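Local coordinates for putative transcriptional regulator (MarR/EmrR family) (Acinetobacter sp. ADP1, PDB 3NRV), which probably binds DNA as a dimeric winged-helix transcription factor of the MarR/EmrR family and so regulates transcription, at residues T41-I46 and T74-L78; D54-I60 and T95-N99. One frame throughout, in Å; residues are numbered along the deposited sequence.

How the interactions relate
Interactions 1 and 2 lie side by side in the winged helix-turn-helix part of the chain, their centres about 13 Å apart. Their segments alternate along the sequence, 41-46, 54-60, 74-78 and 95-99, so neither closes before the other begins. Interaction 1 crosses helix 40-51 with helix 68-80, whereas interaction 2 ties the start of helix 57-64 to strand 97-100. They meet directly: Val75 CG1 packs 3.8 Å from Ile98 CD1, and Ile45 CG1 lies 3.9 Å from Ile60 CG2. Three consecutive helices and the wing strand thereby share one hydrophobic interior, against which helix 68-80, probably the DNA-recognition helix, is set.

Interaction 1: T41-I46 and T74-L78; sequences TEWRII and TVKKL. With SO4 (sulfate ion), chain L.
One face of the flat Glu42 carboxylate is overlain off-centre by a methyl of Leu78, whose CD2 lies 4.1 Å from Glu42 CD. The aliphatic root of Lys77 stands beyond one oxygen of the same group, its CB 4.0 Å from Glu42 OE2. Both carboxylate oxygens have polar partners outside the two segments: OE1 accepts from Gly39 N, and OE2 forms a salt bridge with Lys81. These bonds probably fix the rotation of the group while its methylenes pack; Glu42 CG meets Thr74 CG2 at 3.7 Å.

The CB of Ile45 is directed toward the other helix, and its contact is divided between two branches. With chi2 at 170°, its longer arm is extended and brings CD1 to 3.5 Å from Thr74 CB, while CG2 turns to Leu78 and lies 3.9 Å from Leu78 CD1. The axes of 41-46 and 74-78 pass 10.0 Å apart at a crossing angle of -86°, nearly perpendicular. In a MarR-type winged helix-turn-helix domain, helix 68-80 occupies the place of the recognition helix, and helix 40-51 backs it from the interior. Ile45 also touches Ile60 and Leu64, on the intervening helix 57-64.

Leu78 is shared as well: its CD2 receives Ile46 CD1 at 3.9 Å, and its side chain reaches Ile84 of the first wing strand. At the other end, Thr41 CG2 meets Thr74 OG1 at 3.6 Å, the two side chains crossing at about a right angle. Both hydroxyls are satisfied outside this contact, Thr74 OG1 by Ala70 O and Thr41 OG1 by Asp62 O of the second subunit. The bent Lys77 chain leads its NZ away to a sulfate, probably from the crystallisation liquor, to which it makes two weak hydrogen bonds; Lys68 of the second subunit binds the same ion.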
ATOM      1  N   THR C  41       2.142  -6.502  -5.085  1.00 23.92           N
ATOM      2  CA  THR C  41       0.753  -6.275  -5.475  1.00 25.44           C
ATOM      3  C   THR C  41       0.089  -7.552  -5.993  1.00 25.61           C
ATOM      4  O   THR C  41      -1.074  -7.832  -5.690  1.00 24.64           O
ATOM      5  CB  THR C  41       0.628  -5.112  -6.467  1.00 28.56           C
ATOM      6  OG1 THR C  41       1.057  -3.909  -5.811  1.00 27.43           O
ATOM      7  CG2 THR C  41      -0.823  -4.958  -6.930  1.00 26.31           C
ATOM      8  N   GLU C  42       0.833  -8.345  -6.753  1.00 25.29           N
ATOM      9  CA  GLU C  42       0.356  -9.685  -7.110  1.00 22.91           C
ATOM     10  C   GLU C  42      -0.012 -10.498  -5.867  1.00 21.82           C
ATOM     11  O   GLU C  42      -1.089 -11.113  -5.813  1.00 25.37           O
ATOM     12  CB  GLU C  42       1.408 -10.412  -7.961  1.00 22.69           C
ATOM     13  CG  GLU C  42       1.471  -9.796  -9.361  1.00 26.20           C
ATOM     14  CD  GLU C  42       2.588 -10.343 -10.229  1.00 33.90           C
ATOM     15  OE1 GLU C  42       3.698 -10.570  -9.727  1.00 34.03           O
ATOM     16  OE2 GLU C  42       2.348 -10.535 -11.430  1.00 39.70           O
ATOM     17  N   TRP C  43       0.888 -10.515  -4.886  1.00 22.17           N
ATOM     18  CA  TRP C  43       0.637 -11.224  -3.621  1.00 24.03           C
ATOM     19  C   TRP C  43      -0.626 -10.703  -2.903  1.00 24.99           C
ATOM     20  O   TRP C  43      -1.444 -11.482  -2.435  1.00 22.75           O
ATOM     21  CB  TRP C  43       1.858 -11.164  -2.667  1.00 25.42           C
ATOM     22  CG  TRP C  43       1.453 -11.588  -1.305  1.00 22.82           C
ATOM     23  CD1 TRP C  43       1.329 -10.810  -0.189  1.00 27.07           C
ATOM     24  CD2 TRP C  43       0.989 -12.895  -0.939  1.00 24.27           C
ATOM     25  NE1 TRP C  43       0.846 -11.568   0.862  1.00 25.48           N
ATOM     26  CE2 TRP C  43       0.628 -12.841   0.426  1.00 26.13           C
ATOM     27  CE3 TRP C  43       0.862 -14.099  -1.631  1.00 28.31           C
ATOM     28  CZ2 TRP C  43       0.158 -13.958   1.109  1.00 28.84           C
ATOM     29  CZ3 TRP C  43       0.392 -15.206  -0.945  1.00 30.84           C
ATOM     30  CH2 TRP C  43       0.046 -15.124   0.408  1.00 24.93           C
ATOM     31  N   ARG C  44      -0.784  -9.384  -2.811  1.00 20.13           N
ATOM     32  CA  ARG C  44      -1.959  -8.827  -2.142  1.00 25.95           C
ATOM     33  C   ARG C  44      -3.253  -9.338  -2.782  1.00 25.13           C
ATOM     34  O   ARG C  44      -4.222  -9.681  -2.104  1.00 22.45           O
ATOM     35  CB  ARG C  44      -1.920  -7.281  -2.151  1.00 22.65           C
ATOM     36  CG  ARG C  44      -0.716  -6.682  -1.369  1.00 26.41           C
ATOM     37  CD  ARG C  44      -0.717  -5.141  -1.419  1.00 23.38           C
ATOM     38  NE  ARG C  44      -1.873  -4.605  -0.684  1.00 28.44           N
ATOM     39  CZ  ARG C  44      -2.393  -3.386  -0.854  1.00 28.70           C
ATOM     40  NH1 ARG C  44      -1.880  -2.563  -1.753  1.00 26.83           N
ATOM     41  NH2 ARG C  44      -3.438  -2.997  -0.120  1.00 26.02           N
ATOM     42  N   ILE C  45      -3.264  -9.403  -4.103  1.00 18.98           N
ATOM     43  CA  ILE C  45      -4.457  -9.856  -4.793  1.00 20.96           C
ATOM     44  C   ILE C  45      -4.701 -11.363  -4.619  1.00 22.88           C
ATOM     45  O   ILE C  45      -5.820 -11.788  -4.359  1.00 21.41           O
ATOM     46  CB  ILE C  45      -4.399  -9.479  -6.275  1.00 21.41           C
ATOM     47  CG1 ILE C  45      -4.608  -7.965  -6.388  1.00 25.54           C
ATOM     48  CG2 ILE C  45      -5.472 -10.221  -7.041  1.00 24.03           C
ATOM     49  CD1 ILE C  45      -4.333  -7.395  -7.769  1.00 28.89           C
ATOM     50  N   ILE C  46      -3.646 -12.155  -4.770  1.00 21.82           N
ATOM     51  CA  ILE C  46      -3.740 -13.597  -4.545  1.00 23.23           C
ATOM     52  C   ILE C  46      -4.312 -13.873  -3.156  1.00 24.31           C
ATOM     53  O   ILE C  46      -5.193 -14.727  -2.977  1.00 21.87           O
ATOM     54  CB  ILE C  46      -2.346 -14.261  -4.747  1.00 25.49           C
ATOM     55  CG1 ILE C  46      -2.074 -14.393  -6.248  1.00 22.82           C
ATOM     56  CG2 ILE C  46      -2.271 -15.629  -4.084  1.00 24.41           C
ATOM     57  CD1 ILE C  46      -0.637 -14.502  -6.558  1.00 30.64           C
ATOM     58  N   THR C  74      -3.121  -5.840 -12.805  1.00 27.24           N
ATOM     59  CA  THR C  74      -2.448  -6.902 -12.081  1.00 26.43           C
ATOM     60  C   THR C  74      -3.168  -8.222 -12.314  1.00 23.35           C
ATOM     61  O   THR C  74      -2.541  -9.259 -12.453  1.00 25.98           O
ATOM     62  CB  THR C  74      -2.334  -6.599 -10.572  1.00 36.09           C
ATOM     63  OG1 THR C  74      -1.721  -5.317 -10.386  1.00 34.36           O
ATOM     64  CG2 THR C  74      -1.478  -7.663  -9.892  1.00 31.33           C
ATOM     65  N   VAL C  75      -4.492  -8.191 -12.370  1.00 24.07           N
ATOM     66  CA  VAL C  75      -5.227  -9.436 -12.579  1.00 23.13           C
ATOM     67  C   VAL C  75      -4.896 -10.005 -13.957  1.00 29.74           C
ATOM     68  O   VAL C  75      -4.750 -11.224 -14.121  1.00 28.66           O
ATOM     69  CB  VAL C  75      -6.744  -9.275 -12.370  1.00 26.73           C
ATOM     70  CG1 VAL C  75      -7.495 -10.499 -12.876  1.00 26.99           C
ATOM     71  CG2 VAL C  75      -7.058  -9.064 -10.884  1.00 27.94           C
ATOM     72  N   LYS C  76      -4.765  -9.129 -14.952  0.50 27.04           N
ATOM     73  CA  LYS C  76      -4.340  -9.561 -16.289  0.50 27.83           C
ATOM     74  C   LYS C  76      -2.954 -10.210 -16.256  0.50 28.57           C
ATOM     75  O   LYS C  76      -2.726 -11.245 -16.889  0.50 28.49           O
ATOM     76  CB  LYS C  76      -4.337  -8.380 -17.272  0.50 29.94           C
ATOM     77  CG  LYS C  76      -3.959  -8.749 -18.703  0.50 27.30           C
ATOM     78  CD  LYS C  76      -4.966  -9.721 -19.297  0.50 31.83           C
ATOM     79  CE  LYS C  76      -4.738  -9.975 -20.789  0.50 31.18           C
ATOM     80  NZ  LYS C  76      -5.835 -10.855 -21.311  0.50 35.19           N
ATOM     81  N   LYS C  77      -2.020  -9.607 -15.528  1.00 28.34           N
ATOM     82  CA  LYS C  77      -0.690 -10.211 -15.408  1.00 28.15           C
ATOM     83  C   LYS C  77      -0.799 -11.609 -14.778  1.00 28.29           C
ATOM     84  O   LYS C  77      -0.141 -12.555 -15.218  1.00 30.44           O
ATOM     85  CB  LYS C  77       0.236  -9.341 -14.566  1.00 32.65           C
ATOM     86  CG  LYS C  77       0.674  -8.051 -15.232  1.00 43.11           C
ATOM     87  CD  LYS C  77       1.513  -8.320 -16.478  1.00 50.67           C
ATOM     88  CE  LYS C  77       1.954  -7.013 -17.138  1.00 58.73           C
ATOM     89  NZ  LYS C  77       2.719  -7.249 -18.397  1.00 66.81           N
ATOM     90  N   LEU C  78      -1.620 -11.725 -13.740  1.00 24.90           N
ATOM     91  CA  LEU C  78      -1.782 -13.003 -13.037  1.00 29.41           C
ATOM     92  C   LEU C  78      -2.472 -14.028 -13.929  1.00 30.78           C
ATOM     93  O   LEU C  78      -2.231 -15.230 -13.818  1.00 28.74           O
ATOM     94  CB  LEU C  78      -2.562 -12.821 -11.738  1.00 26.69           C
ATOM     95  CG  LEU C  78      -1.834 -12.075 -10.608  1.00 27.56           C
ATOM     96  CD1 LEU C  78      -2.814 -11.761  -9.494  1.00 25.85           C
ATOM     97  CD2 LEU C  78      -0.624 -12.867 -10.069  1.00 26.90           C
TER
HETATM   98  S   SO4 L 146       4.432  -3.748 -17.913  0.80 64.53           S
HETATM   99  O1  SO4 L 146       5.143  -3.027 -18.965  1.00 70.21           O
HETATM  100  O2  SO4 L 146       4.426  -2.929 -16.700  1.00 52.59           O
HETATM  101  O3  SO4 L 146       3.066  -4.005 -18.369  1.00 57.58           O
HETATM  102  O4  SO4 L 146       5.120  -5.003 -17.618  1.00 64.13           O

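Interaction 2: D54-I60 and T95-N99; sequences DCSVQKI and TYAIN. With SO4 (sulfate ion), chain N.
The backbone amide of Ile98 donates to Cys55 O at 2.8 Å with an N-H...O angle of 165°, and CA atoms come nearest at Ser56 and Ala97, 5.0 Å apart. Beside that bond, Ile98 lays its CB and CG1 against the same carbonyl oxygen.

Tyr96 makes the second direct hydrogen bond. Its hydroxyl accepts the amide hydrogen of Val57, with OH 3.0 Å from Val57 N and an angle of 169°, almost straight. CG sits between the backbone N and the carbonyl carbon, at chi1 77°, a setting that turns the ring so that its hydroxyl end reaches the start of helix 57-64; the hydroxyl then also touches Val57 CG2 at 3.5 Å, and Ser56 CB approaches the ring obliquely. Because Val57 is the first residue of helix 57-64, the phenol occupies one of the amides of its opening turn. Ser56, at the N-cap, takes another: its OG accepts from Lys59 N at 3.0 Å.

In winged helix-turn-helix proteins of the MarR family a short strand before this helix commonly runs against the wing; here Cys55, joined to Ile98 by the one bond, lies in that place without a regular strand being formed, beside strand 97-100, which pairs with strand 84-87. Ile98 faces inward, meeting Ile60 loosely (its CG1 is 4.4 Å from Ile60 CD1) and also Leu49, Val75 and Ile84.

A water receives the Cys55 amide hydrogen, its oxygen 3.0 Å from Cys55 N, and lies close to Ile98 O and a sulfate oxygen. That sulfate, probably from the crystallisation liquor, is held by Arg94 and His89; its approach to Asp54 N is too short to be reliable. Lys59 NZ makes a weak salt bridge to the poorly ordered Asp54 and bonds to Ser53 O.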
ATOM      1  N   ASP C  54     -16.714 -14.497  -4.940  1.00 50.25           N
ATOM      2  CA  ASP C  54     -17.190 -13.558  -5.936  1.00 52.62           C
ATOM      3  C   ASP C  54     -16.340 -12.301  -5.965  1.00 44.86           C
ATOM      4  O   ASP C  54     -16.846 -11.182  -5.811  1.00 47.81           O
ATOM      5  CB  ASP C  54     -18.673 -13.231  -5.724  1.00 68.56           C
ATOM      6  CG  ASP C  54     -19.079 -13.249  -4.261  1.00 73.06           C
ATOM      7  OD1 ASP C  54     -19.677 -14.253  -3.827  1.00 85.13           O
ATOM      8  OD2 ASP C  54     -18.814 -12.262  -3.545  1.00 69.97           O
ATOM      9  N   CYS C  55     -15.037 -12.486  -6.164  1.00 35.07           N
ATOM     10  CA  CYS C  55     -14.151 -11.349  -6.321  1.00 37.03           C
ATOM     11  C   CYS C  55     -14.222 -10.791  -7.729  1.00 39.81           C
ATOM     12  O   CYS C  55     -13.612 -11.329  -8.645  1.00 39.78           O
ATOM     13  CB  CYS C  55     -12.716 -11.748  -5.984  1.00 33.38           C
ATOM     14  SG  CYS C  55     -12.573 -11.986  -4.211  1.00 37.80           S
ATOM     15  N   SER C  56     -14.982  -9.715  -7.889  1.00 31.21           N
ATOM     16  CA  SER C  56     -14.900  -8.911  -9.099  1.00 32.10           C
ATOM     17  C   SER C  56     -13.722  -7.973  -8.926  1.00 30.29           C
ATOM     18  O   SER C  56     -13.169  -7.863  -7.832  1.00 27.12           O
ATOM     19  CB  SER C  56     -16.163  -8.060  -9.225  1.00 32.40           C
ATOM     20  OG  SER C  56     -16.313  -7.301  -8.036  1.00 31.90           O
ATOM     21  N   VAL C  57     -13.354  -7.266  -9.990  1.00 29.81           N
ATOM     22  CA  VAL C  57     -12.338  -6.230  -9.873  1.00 26.06           C
ATOM     23  C   VAL C  57     -12.779  -5.183  -8.864  1.00 29.58           C
ATOM     24  O   VAL C  57     -11.968  -4.695  -8.067  1.00 27.55           O
ATOM     25  CB  VAL C  57     -12.031  -5.596 -11.248  1.00 28.34           C
ATOM     26  CG1 VAL C  57     -11.184  -4.357 -11.104  1.00 30.20           C
ATOM     27  CG2 VAL C  57     -11.347  -6.621 -12.140  1.00 29.07           C
ATOM     28  N   GLN C  58     -14.069  -4.832  -8.884  1.00 27.27           N
ATOM     29  CA  GLN C  58     -14.600  -3.880  -7.904  1.00 29.52           C
ATOM     30  C   GLN C  58     -14.355  -4.340  -6.459  1.00 29.61           C
ATOM     31  O   GLN C  58     -13.890  -3.578  -5.618  1.00 29.66           O
ATOM     32  CB  GLN C  58     -16.110  -3.681  -8.091  1.00 28.19           C
ATOM     33  CG  GLN C  58     -16.716  -2.677  -7.114  1.00 37.10           C
ATOM     34  CD  GLN C  58     -16.214  -1.265  -7.347  1.00 54.58           C
ATOM     35  OE1 GLN C  58     -15.493  -0.695  -6.518  1.00 57.11           O
ATOM     36  NE2 GLN C  58     -16.589  -0.690  -8.481  1.00 53.12           N
ATOM     37  N   LYS C  59     -14.709  -5.581  -6.164  1.00 28.61           N
ATOM     38  CA  LYS C  59     -14.536  -6.082  -4.801  1.00 26.12           C
ATOM     39  C   LYS C  59     -13.057  -6.104  -4.366  1.00 26.24           C
ATOM     40  O   LYS C  59     -12.736  -5.757  -3.226  1.00 25.77           O
ATOM     41  CB  LYS C  59     -15.180  -7.463  -4.631  1.00 27.49           C
ATOM     42  CG  LYS C  59     -15.037  -8.013  -3.215  1.00 34.10           C
ATOM     43  CD  LYS C  59     -15.853  -9.286  -3.015  1.00 35.58           C
ATOM     44  CE  LYS C  59     -15.749  -9.789  -1.581  1.00 49.00           C
ATOM     45  NZ  LYS C  59     -16.758 -10.869  -1.321  1.00 44.60           N
ATOM     46  N   ILE C  60     -12.159  -6.486  -5.276  1.00 25.54           N
ATOM     47  CA  ILE C  60     -10.731  -6.520  -4.937  1.00 29.33           C
ATOM     48  C   ILE C  60     -10.233  -5.095  -4.652  1.00 29.99           C
ATOM     49  O   ILE C  60      -9.520  -4.848  -3.676  1.00 27.07           O
ATOM     50  CB  ILE C  60      -9.895  -7.213  -6.055  1.00 26.85           C
ATOM     51  CG1 ILE C  60     -10.321  -8.678  -6.221  1.00 23.68           C
ATOM     52  CG2 ILE C  60      -8.397  -7.127  -5.773  1.00 21.73           C
ATOM     53  CD1 ILE C  60      -9.911  -9.265  -7.571  1.00 26.03           C
ATOM     54  N   THR C  95     -22.600 -12.012 -11.566  1.00 44.40           N
ATOM     55  CA  THR C  95     -21.536 -11.500 -12.405  1.00 45.55           C
ATOM     56  C   THR C  95     -20.341 -12.456 -12.521  1.00 47.33           C
ATOM     57  O   THR C  95     -20.275 -13.503 -11.867  1.00 41.27           O
ATOM     58  CB  THR C  95     -21.068 -10.139 -11.884  1.00 56.01           C
ATOM     59  OG1 THR C  95     -20.170 -10.310 -10.770  1.00 41.77           O
ATOM     60  CG2 THR C  95     -22.270  -9.351 -11.456  1.00 54.86           C
ATOM     61  N   TYR C  96     -19.403 -12.088 -13.381  1.00 41.35           N
ATOM     62  CA  TYR C  96     -18.154 -12.809 -13.500  1.00 37.04           C
ATOM     63  C   TYR C  96     -17.443 -12.765 -12.141  1.00 34.23           C
ATOM     64  O   TYR C  96     -17.771 -11.949 -11.275  1.00 33.48           O
ATOM     65  CB  TYR C  96     -17.281 -12.141 -14.553  1.00 32.63           C
ATOM     66  CG  TYR C  96     -16.618 -10.879 -14.054  1.00 38.46           C
ATOM     67  CD1 TYR C  96     -15.290 -10.893 -13.633  1.00 32.41           C
ATOM     68  CD2 TYR C  96     -17.319  -9.676 -13.981  1.00 36.06           C
ATOM     69  CE1 TYR C  96     -14.672  -9.741 -13.168  1.00 31.29           C
ATOM     70  CE2 TYR C  96     -16.701  -8.514 -13.512  1.00 42.73           C
ATOM     71  CZ  TYR C  96     -15.368  -8.561 -13.104  1.00 41.52           C
ATOM     72  OH  TYR C  96     -14.725  -7.430 -12.629  1.00 32.75           O
ATOM     73  N   ALA C  97     -16.465 -13.638 -11.956  1.00 30.87           N
ATOM     74  CA  ALA C  97     -15.613 -13.551 -10.776  1.00 40.70           C
ATOM     75  C   ALA C  97     -14.181 -13.913 -11.160  1.00 32.78           C
ATOM     76  O   ALA C  97     -13.961 -14.611 -12.150  1.00 33.06           O
ATOM     77  CB  ALA C  97     -16.135 -14.486  -9.662  1.00 34.49           C
ATOM     78  N   ILE C  98     -13.210 -13.428 -10.392  1.00 32.13           N
ATOM     79  CA  ILE C  98     -11.817 -13.829 -10.598  1.00 25.32           C
ATOM     80  C   ILE C  98     -11.520 -14.957  -9.600  1.00 32.84           C
ATOM     81  O   ILE C  98     -11.833 -14.828  -8.410  1.00 31.63           O
ATOM     82  CB  ILE C  98     -10.860 -12.655 -10.339  1.00 27.03           C
ATOM     83  CG1 ILE C  98     -11.249 -11.420 -11.183  1.00 30.46           C
ATOM     84  CG2 ILE C  98      -9.380 -13.079 -10.567  1.00 24.16           C
ATOM     85  CD1 ILE C  98     -11.136 -11.662 -12.695  1.00 33.25           C
ATOM     86  N   ASN C  99     -10.937 -16.055 -10.073  1.00 31.23           N
ATOM     87  CA  ASN C  99     -10.571 -17.170  -9.190  1.00 31.53           C
ATOM     88  C   ASN C  99      -9.106 -17.575  -9.342  1.00 29.23           C
ATOM     89  O   ASN C  99      -8.546 -17.506 -10.432  1.00 28.34           O
ATOM     90  CB  ASN C  99     -11.396 -18.425  -9.497  1.00 33.34           C
ATOM     91  CG  ASN C  99     -12.889 -18.222  -9.338  1.00 42.39           C
ATOM     92  OD1 ASN C  99     -13.356 -17.469  -8.488  1.00 48.21           O
ATOM     93  ND2 ASN C  99     -13.647 -18.930 -10.152  1.00 46.16           N
TER
HETATM   94  S   SO4 N 148     -16.413 -17.492  -6.594  1.00 86.75           S
HETATM   95  O1  SO4 N 148     -16.420 -17.502  -8.061  1.00 55.87           O
HETATM   96  O2  SO4 N 148     -15.776 -16.278  -6.094  1.00 53.50           O
HETATM   97  O3  SO4 N 148     -17.779 -17.589  -6.084  1.00 85.67           O
HETATM   98  O4  SO4 N 148     -15.662 -18.648  -6.101  1.00 92.93           O
HETATM   99  O   HOH W   1     -13.342 -14.934  -6.277  1.00 37.18           O